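Local coordinates for protein nicotinate phosphoribosyltransferase (Porphyromonas gingivalis, PDB 2IM5) that probably catalyses the ATP-dependent formation of nicotinate mononucleotide from nicotinate and phosphoribosyl diphosphate, an entry step to NAD synthesis, at residues A[256-259]-A[260-263]; A[288-292]-A[293-297]; A[318-321]-A[322-326]. All coordinates share one frame; numbering follows the deposited sequence.

Contact 1 of 3, residues A[256-259]-A[260-263]; sequences VFMR and NFSK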
loop_
_atom_site.group_PDB
_atom_site.type_symbol
_atom_site.label_atom_id
_atom_site.label_comp_id
_atom_site.label_asym_id
_atom_site.label_seq_id
_atom_site.Cartn_x
_atom_site.Cartn_y
_atom_site.Cartn_z
ATOM N N VAL A 256 5.965 -9.210 18.265
ATOM C CA VAL A 256 7.305 -8.651 18.350
ATOM C C VAL A 256 7.192 -7.124 18.404
ATOM O O VAL A 256 7.864 -6.468 19.194
ATOM C CB VAL A 256 8.156 -9.061 17.133
ATOM C CG1 VAL A 256 9.428 -8.224 17.081
ATOM C CG2 VAL A 256 8.502 -10.547 17.222
ATOM N N PHE A 257 6.324 -6.559 17.570
ATOM C CA PHE A 257 6.132 -5.112 17.555
ATOM C C PHE A 257 5.707 -4.599 18.930
ATOM O O PHE A 257 6.339 -3.709 19.498
ATOM C CB PHE A 257 5.058 -4.717 16.543
ATOM C CG PHE A 257 4.814 -3.234 16.472
ATOM C CD1 PHE A 257 5.497 -2.447 15.557
ATOM C CD2 PHE A 257 3.928 -2.616 17.357
ATOM C CE1 PHE A 257 5.309 -1.065 15.521
ATOM C CE2 PHE A 257 3.732 -1.240 17.334
ATOM C CZ PHE A 257 4.425 -0.462 16.412
ATOM N N MET A 258 4.624 -5.166 19.455
ATOM C CA MET A 258 4.090 -4.759 20.753
ATOM C C MET A 258 5.109 -4.884 21.877
ATOM O O MET A 258 5.247 -3.975 22.698
ATOM C CB MET A 258 2.833 -5.570 21.092
ATOM C CG MET A 258 1.614 -5.207 20.248
ATOM S SD MET A 258 1.164 -3.436 20.300
ATOM C CE MET A 258 0.163 -3.337 18.884
ATOM N N ARG A 259 5.822 -6.002 21.909
ATOM C CA ARG A 259 6.825 -6.227 22.938
ATOM C C ARG A 259 7.883 -5.125 22.942
ATOM O O ARG A 259 8.394 -4.758 24.002
ATOM C CB ARG A 259 7.506 -7.587 22.728
ATOM C CG ARG A 259 8.473 -7.978 23.837
ATOM C CD ARG A 259 9.184 -9.292 23.519
ATOM N NE ARG A 259 8.240 -10.356 23.176
ATOM C CZ ARG A 259 8.170 -10.940 21.983
ATOM N NH1 ARG A 259 8.994 -10.570 21.012
ATOM N NH2 ARG A 259 7.264 -11.882 21.757
ATOM N N ASN A 260 8.204 -4.585 21.768
ATOM C CA ASN A 260 9.230 -3.543 21.669
ATOM C C ASN A 260 8.692 -2.120 21.436
ATOM O O ASN A 260 9.462 -1.184 21.193
ATOM C CB ASN A 260 10.222 -3.900 20.556
ATOM C CG ASN A 260 10.841 -5.283 20.743
ATOM O OD1 ASN A 260 10.425 -6.260 20.108
ATOM N ND2 ASN A 260 11.828 -5.375 21.633
ATOM N N PHE A 261 7.376 -1.958 21.520
ATOM C CA PHE A 261 6.737 -0.659 21.312
ATOM C C PHE A 261 7.080 0.259 22.486
ATOM O O PHE A 261 6.684 0.002 23.616
ATOM C CB PHE A 261 5.221 -0.864 21.205
ATOM C CG PHE A 261 4.483 0.277 20.566
ATOM C CD1 PHE A 261 5.122 1.144 19.693
ATOM C CD2 PHE A 261 3.114 0.431 20.780
ATOM C CE1 PHE A 261 4.414 2.146 19.037
ATOM C CE2 PHE A 261 2.398 1.429 20.128
ATOM C CZ PHE A 261 3.048 2.287 19.255
ATOM N N SER A 262 7.820 1.326 22.217
ATOM C CA SER A 262 8.222 2.239 23.282
ATOM C C SER A 262 7.113 3.211 23.662
ATOM O O SER A 262 6.256 3.542 22.848
ATOM C CB SER A 262 9.462 3.034 22.866
ATOM O OG SER A 262 9.118 4.055 21.939
ATOM N N LYS A 263 7.141 3.668 24.905
ATOM C CA LYS A 263 6.145 4.611 25.395
ATOM C C LYS A 263 6.125 5.875 24.537
ATOM O O LYS A 263 5.062 6.407 24.226
ATOM C CB LYS A 263 6.446 4.984 26.849
ATOM C CG LYS A 263 5.376 5.848 27.490
ATOM C CD LYS A 263 5.666 6.094 28.961
ATOM C CE LYS A 263 4.625 7.024 29.579
ATOM N NZ LYS A 263 3.250 6.443 29.560
#
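F257 and F261 meet where helix 254-260 runs out, and they illustrate how one aromatic pair can fasten a helix end to the turn that follows it. The F257 ring does not lie flat on its partner: its CE2 stands 3.5 Å above the plane of the F261 ring, over the centre, while the two planes are inclined at 45°, an oblique pair. F257 holds CG opposite its own backbone N (chi1 -180°), which carries CE2 and CZ to the F261 ring. M258 joins from another direction as a Met-aromatic contact, its SD 5.4 Å from the F261 centroid and well off the ring normal. All three side chains are buried; M233 of helix 228-240 and L272 of strand 271-274 help enclose them.

The other flank is looser. R259 and N260 are exposed at the protein surface, and the N260 side chain lies alongside V256 and points the same way. Here the backbone does the holding: N260 N donates to V256 O at 3.2 Å, with a weak second bond to F257 O. One residue on, F261 N reaches M258 O at 3.2 Å, approaching from above the carbonyl plane as the helix tightens into its final turn. S262 then caps the next helix through OG to H265 N.

The chemistry is thus divided: apolar ring and sulfur contacts secure the inner side of the turn, while main-chain hydrogen bonds hold the backbone that joins it to the exposed flank.

Contact 2 of 3, residues A[288-292]-A[293-297]; sequences RRYEE and LRVDP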
loop_
_atom_site.group_PDB
_atom_site.type_symbol
_atom_site.label_atom_id
_atom_site.label_comp_id
_atom_site.label_asym_id
_atom_site.label_seq_id
_atom_site.Cartn_x
_atom_site.Cartn_y
_atom_site.Cartn_z
ATOM N N ARG A 288 -4.250 -3.965 25.245
ATOM C CA ARG A 288 -3.458 -4.420 26.383
ATOM C C ARG A 288 -2.097 -3.724 26.463
ATOM O O ARG A 288 -1.669 -3.292 27.538
ATOM C CB ARG A 288 -3.257 -5.944 26.339
ATOM C CG ARG A 288 -2.320 -6.447 27.435
ATOM C CD ARG A 288 -2.384 -7.958 27.672
ATOM N NE ARG A 288 -1.869 -8.749 26.555
ATOM C CZ ARG A 288 -2.612 -9.200 25.549
ATOM N NH1 ARG A 288 -3.915 -8.943 25.515
ATOM N NH2 ARG A 288 -2.054 -9.908 24.573
ATOM N N ARG A 289 -1.412 -3.607 25.331
ATOM C CA ARG A 289 -0.104 -2.969 25.325
ATOM C C ARG A 289 -0.205 -1.484 25.672
ATOM O O ARG A 289 0.638 -0.952 26.388
ATOM C CB ARG A 289 0.575 -3.145 23.965
ATOM C CG ARG A 289 1.982 -2.560 23.898
ATOM C CD ARG A 289 2.861 -3.043 25.054
ATOM N NE ARG A 289 4.226 -2.535 24.925
ATOM C CZ ARG A 289 5.116 -2.493 25.913
ATOM N NH1 ARG A 289 4.791 -2.931 27.122
ATOM N NH2 ARG A 289 6.328 -2.008 25.691
ATOM N N TYR A 290 -1.225 -0.808 25.160
ATOM C CA TYR A 290 -1.390 0.607 25.471
ATOM C C TYR A 290 -1.555 0.804 26.975
ATOM O O TYR A 290 -0.989 1.725 27.557
ATOM C CB TYR A 290 -2.604 1.190 24.750
ATOM C CG TYR A 290 -2.335 1.637 23.326
ATOM C CD1 TYR A 290 -1.235 2.439 23.021
ATOM C CD2 TYR A 290 -3.211 1.300 22.292
ATOM C CE1 TYR A 290 -1.013 2.903 21.719
ATOM C CE2 TYR A 290 -3.000 1.755 20.994
ATOM C CZ TYR A 290 -1.900 2.556 20.710
ATOM O OH TYR A 290 -1.693 3.006 19.416
ATOM N N GLU A 291 -2.327 -0.067 27.607
ATOM C CA GLU A 291 -2.528 0.043 29.037
ATOM C C GLU A 291 -1.258 -0.266 29.812
ATOM O O GLU A 291 -1.004 0.349 30.845
ATOM C CB GLU A 291 -3.676 -0.858 29.471
ATOM C CG GLU A 291 -4.983 -0.423 28.840
ATOM C CD GLU A 291 -6.139 -1.314 29.219
ATOM O OE1 GLU A 291 -5.935 -2.545 29.285
ATOM O OE2 GLU A 291 -7.253 -0.784 29.435
ATOM N N GLU A 292 -0.454 -1.201 29.315
ATOM C CA GLU A 292 0.801 -1.533 29.979
ATOM C C GLU A 292 1.679 -0.291 29.972
ATOM O O GLU A 292 2.388 -0.001 30.937
ATOM C CB GLU A 292 1.537 -2.652 29.235
ATOM C CG GLU A 292 1.095 -4.054 29.584
ATOM C CD GLU A 292 1.707 -5.089 28.654
ATOM O OE1 GLU A 292 2.820 -4.829 28.128
ATOM O OE2 GLU A 292 1.082 -6.158 28.460
ATOM N N LEU A 293 1.637 0.436 28.860
ATOM C CA LEU A 293 2.428 1.647 28.705
ATOM C C LEU A 293 1.749 2.863 29.327
ATOM O O LEU A 293 2.269 3.974 29.250
ATOM C CB LEU A 293 2.678 1.917 27.222
ATOM C CG LEU A 293 3.553 0.907 26.475
ATOM C CD1 LEU A 293 3.533 1.218 24.985
ATOM C CD2 LEU A 293 4.977 0.962 27.029
ATOM N N ARG A 294 0.590 2.650 29.938
ATOM C CA ARG A 294 -0.160 3.732 30.557
ATOM C C ARG A 294 -0.528 4.807 29.539
ATOM O O ARG A 294 -0.407 6.004 29.797
ATOM C CB ARG A 294 0.635 4.342 31.718
ATOM C CG ARG A 294 0.331 3.713 33.076
ATOM C CD ARG A 294 0.424 2.188 33.040
ATOM N NE ARG A 294 -0.099 1.574 34.264
ATOM C CZ ARG A 294 -0.178 0.263 34.476
ATOM N NH1 ARG A 294 0.232 -0.589 33.544
ATOM N NH2 ARG A 294 -0.668 -0.195 35.623
ATOM N N VAL A 295 -0.966 4.354 28.370
ATOM C CA VAL A 295 -1.399 5.234 27.298
ATOM C C VAL A 295 -2.871 4.888 27.104
ATOM O O VAL A 295 -3.237 3.717 27.104
ATOM C CB VAL A 295 -0.611 4.963 25.997
ATOM C CG1 VAL A 295 -1.219 5.730 24.841
ATOM C CG2 VAL A 295 0.842 5.367 26.186
ATOM N N ASP A 296 -3.714 5.903 26.950
ATOM C CA ASP A 296 -5.143 5.680 26.792
ATOM C C ASP A 296 -5.527 5.213 25.393
ATOM O O ASP A 296 -5.511 5.992 24.443
ATOM C CB ASP A 296 -5.904 6.961 27.149
ATOM C CG ASP A 296 -7.413 6.774 27.116
ATOM O OD1 ASP A 296 -7.880 5.612 27.126
ATOM O OD2 ASP A 296 -8.129 7.796 27.092
ATOM N N PRO A 297 -5.895 3.932 25.254
ATOM C CA PRO A 297 -6.280 3.383 23.952
ATOM C C PRO A 297 -7.502 4.042 23.334
ATOM O O PRO A 297 -7.662 4.051 22.112
ATOM C CB PRO A 297 -6.506 1.900 24.251
ATOM C CG PRO A 297 -6.914 1.897 25.681
ATOM C CD PRO A 297 -5.980 2.901 26.304
#
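Helix 279-292 closes in a Schellman motif: R294 turns to positive phi (59°), V295 N reaches back to Y290 O at 2.8 Å, and R294 N makes a weaker bond to E291 O. Just before it, L293 N still pairs with R289 O in the helical manner.

On one side of this ending the guanidinium of R289 serves two purposes. CD2 of L293 rests 3.5 Å above one of its faces, offset toward the rim, while NH1 forms a salt bridge with E292 OE1 at 2.9 Å. That pairing, together with a bond from NH2 to F261 O, should restrain the group's rotation beneath the leucine. On another side Y290 is wedged into the returning chain: its CD1 lies 3.8 Å from V295 CG1 and its CD2 lies 3.9 Å from P297 CB. R294, bent at chi2 (51°), folds back over the helix end, where NH1 makes a weak bond to E292 O.

Y290, V295 and P297 are buried as the chain heads for strand 301-304. Helix 263-268 lies against this ending, with A266 touching Y290 and L293, and M267 touching V295.

Contact 3 of 3, residues A[318-321]-A[322-326]; sequences KLCA and GRIKA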
loop_
_atom_site.group_PDB
_atom_site.type_symbol
_atom_site.label_atom_id
_atom_site.label_comp_id
_atom_site.label_asym_id
_atom_site.label_seq_id
_atom_site.Cartn_x
_atom_site.Cartn_y
_atom_site.Cartn_z
ATOM N N LYS A 318 -18.077 -2.871 15.662
ATOM C CA LYS A 318 -18.754 -3.253 16.903
ATOM C C LYS A 318 -17.729 -3.719 17.932
ATOM O O LYS A 318 -17.806 -3.361 19.105
ATOM C CB LYS A 318 -19.757 -4.379 16.655
ATOM C CG LYS A 318 -20.857 -4.045 15.659
ATOM C CD LYS A 318 -21.825 -5.217 15.495
ATOM C CE LYS A 318 -22.770 -4.998 14.318
ATOM N NZ LYS A 318 -23.479 -3.689 14.416
ATOM N N LEU A 319 -16.776 -4.532 17.486
ATOM C CA LEU A 319 -15.720 -5.030 18.361
ATOM C C LEU A 319 -14.935 -3.898 19.025
ATOM O O LEU A 319 -14.478 -4.037 20.159
ATOM C CB LEU A 319 -14.750 -5.901 17.562
ATOM C CG LEU A 319 -15.040 -7.396 17.397
ATOM C CD1 LEU A 319 -16.522 -7.638 17.190
ATOM C CD2 LEU A 319 -14.226 -7.929 16.224
ATOM N N CYS A 320 -14.781 -2.782 18.317
ATOM C CA CYS A 320 -14.033 -1.643 18.839
ATOM C C CYS A 320 -14.835 -0.720 19.743
ATOM O O CYS A 320 -14.259 0.007 20.549
ATOM C CB CYS A 320 -13.462 -0.818 17.683
ATOM S SG CYS A 320 -12.189 -1.663 16.741
ATOM N N ALA A 321 -16.157 -0.744 19.602
ATOM C CA ALA A 321 -17.031 0.121 20.390
ATOM C C ALA A 321 -16.640 0.199 21.861
ATOM O O ALA A 321 -16.564 -0.816 22.548
ATOM C CB ALA A 321 -18.472 -0.345 20.259
ATOM N N GLY A 322 -16.374 1.413 22.330
ATOM C CA GLY A 322 -16.012 1.625 23.718
ATOM C C GLY A 322 -14.604 1.235 24.133
ATOM O O GLY A 322 -14.278 1.305 25.314
ATOM N N ARG A 323 -13.756 0.839 23.186
ATOM C CA ARG A 323 -12.398 0.439 23.541
ATOM C C ARG A 323 -11.317 1.247 22.825
ATOM O O ARG A 323 -10.338 1.684 23.432
ATOM C CB ARG A 323 -12.199 -1.038 23.228
ATOM C CG ARG A 323 -13.365 -1.913 23.635
ATOM C CD ARG A 323 -13.020 -3.367 23.424
ATOM N NE ARG A 323 -11.963 -3.784 24.336
ATOM C CZ ARG A 323 -11.234 -4.881 24.178
ATOM N NH1 ARG A 323 -11.454 -5.669 23.132
ATOM N NH2 ARG A 323 -10.293 -5.189 25.070
ATOM N N ILE A 324 -11.501 1.448 21.528
ATOM C CA ILE A 324 -10.527 2.177 20.731
ATOM C C ILE A 324 -11.239 2.606 19.456
ATOM O O ILE A 324 -12.179 1.943 19.023
ATOM C CB ILE A 324 -9.320 1.247 20.414
ATOM C CG1 ILE A 324 -8.197 2.023 19.717
ATOM C CG2 ILE A 324 -9.788 0.074 19.557
ATOM C CD1 ILE A 324 -6.886 1.255 19.686
ATOM N N LYS A 325 -10.810 3.713 18.863
ATOM C CA LYS A 325 -11.446 4.203 17.645
ATOM C C LYS A 325 -11.068 3.363 16.426
ATOM O O LYS A 325 -10.034 2.691 16.411
ATOM C CB LYS A 325 -11.092 5.676 17.432
ATOM C CG LYS A 325 -11.636 6.573 18.538
ATOM C CD LYS A 325 -11.131 7.997 18.438
ATOM C CE LYS A 325 -11.643 8.823 19.606
ATOM N NZ LYS A 325 -11.033 10.183 19.644
ATOM N N ALA A 326 -11.915 3.390 15.402
ATOM C CA ALA A 326 -11.650 2.598 14.209
ATOM C C ALA A 326 -11.967 3.286 12.888
ATOM O O ALA A 326 -12.890 4.087 12.791
ATOM C CB ALA A 326 -12.415 1.285 14.291
#
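The flat group that organises the turn between C320 and I324 is a carbonyl, that of C320, and its two donors approach it differently. I324 N lies in the carbonyl plane at 3.3 Å, along a fairly straight bond of 166°, whereas R323 N, closer at 2.8 Å, is tilted 25° from that plane. One oxygen at the end of helix 310-320 is thereby gripped twice. Between donors and acceptor the chain turns through A321, the first residue to leave helical geometry, and G322, whose phi is positive.

The guanidinium of R323 belongs to a different neighbourhood, since NH1 forms a salt bridge with E284 of helix 279-292. Its aliphatic part stays with the turn: CD passes 3.6 Å from L319 O. C320 turns SG away from its own carbonyl carbon (chi1 -67°), placing the sulfur 3.8 Å from A326 CB and 4.1 Å from I324 CG2.

The turn leads into strand 325-330 of the beta-alpha-beta unit that begins at strand 301-304. Its chemistry implies a split role for C320, whose polar oxygen fixes the path of the turn while its buried thiol joins the helix end to I324 of the turn and to A326 at the start of the strand.

Overall arrangement
The three contacts lie in series along the chain, each where a helix ends. Contacts 1 and 2, with centres 11 Å apart, are joined directly: K263 NZ lies 2.7 Å from L293 O, a hydrogen bond. Contacts 2 and 3, 15 Å between centres, meet by packing, with P297 O 3.2 Å from I324 CG1. Contacts 1 and 3 do not touch, their nearest atoms being about 8 Å apart, so contact 2 bridges them. Contacts 2 and 3 lie at the N-terminal ends of parallel strands 301-304 and 325-330, while contact 1 leads first into helix 263-268. In barrel-like enzymes of this kind the active site lies at the C-terminal strand ends, so contacts 2 and 3 probably belong to the opposite, non-catalytic side.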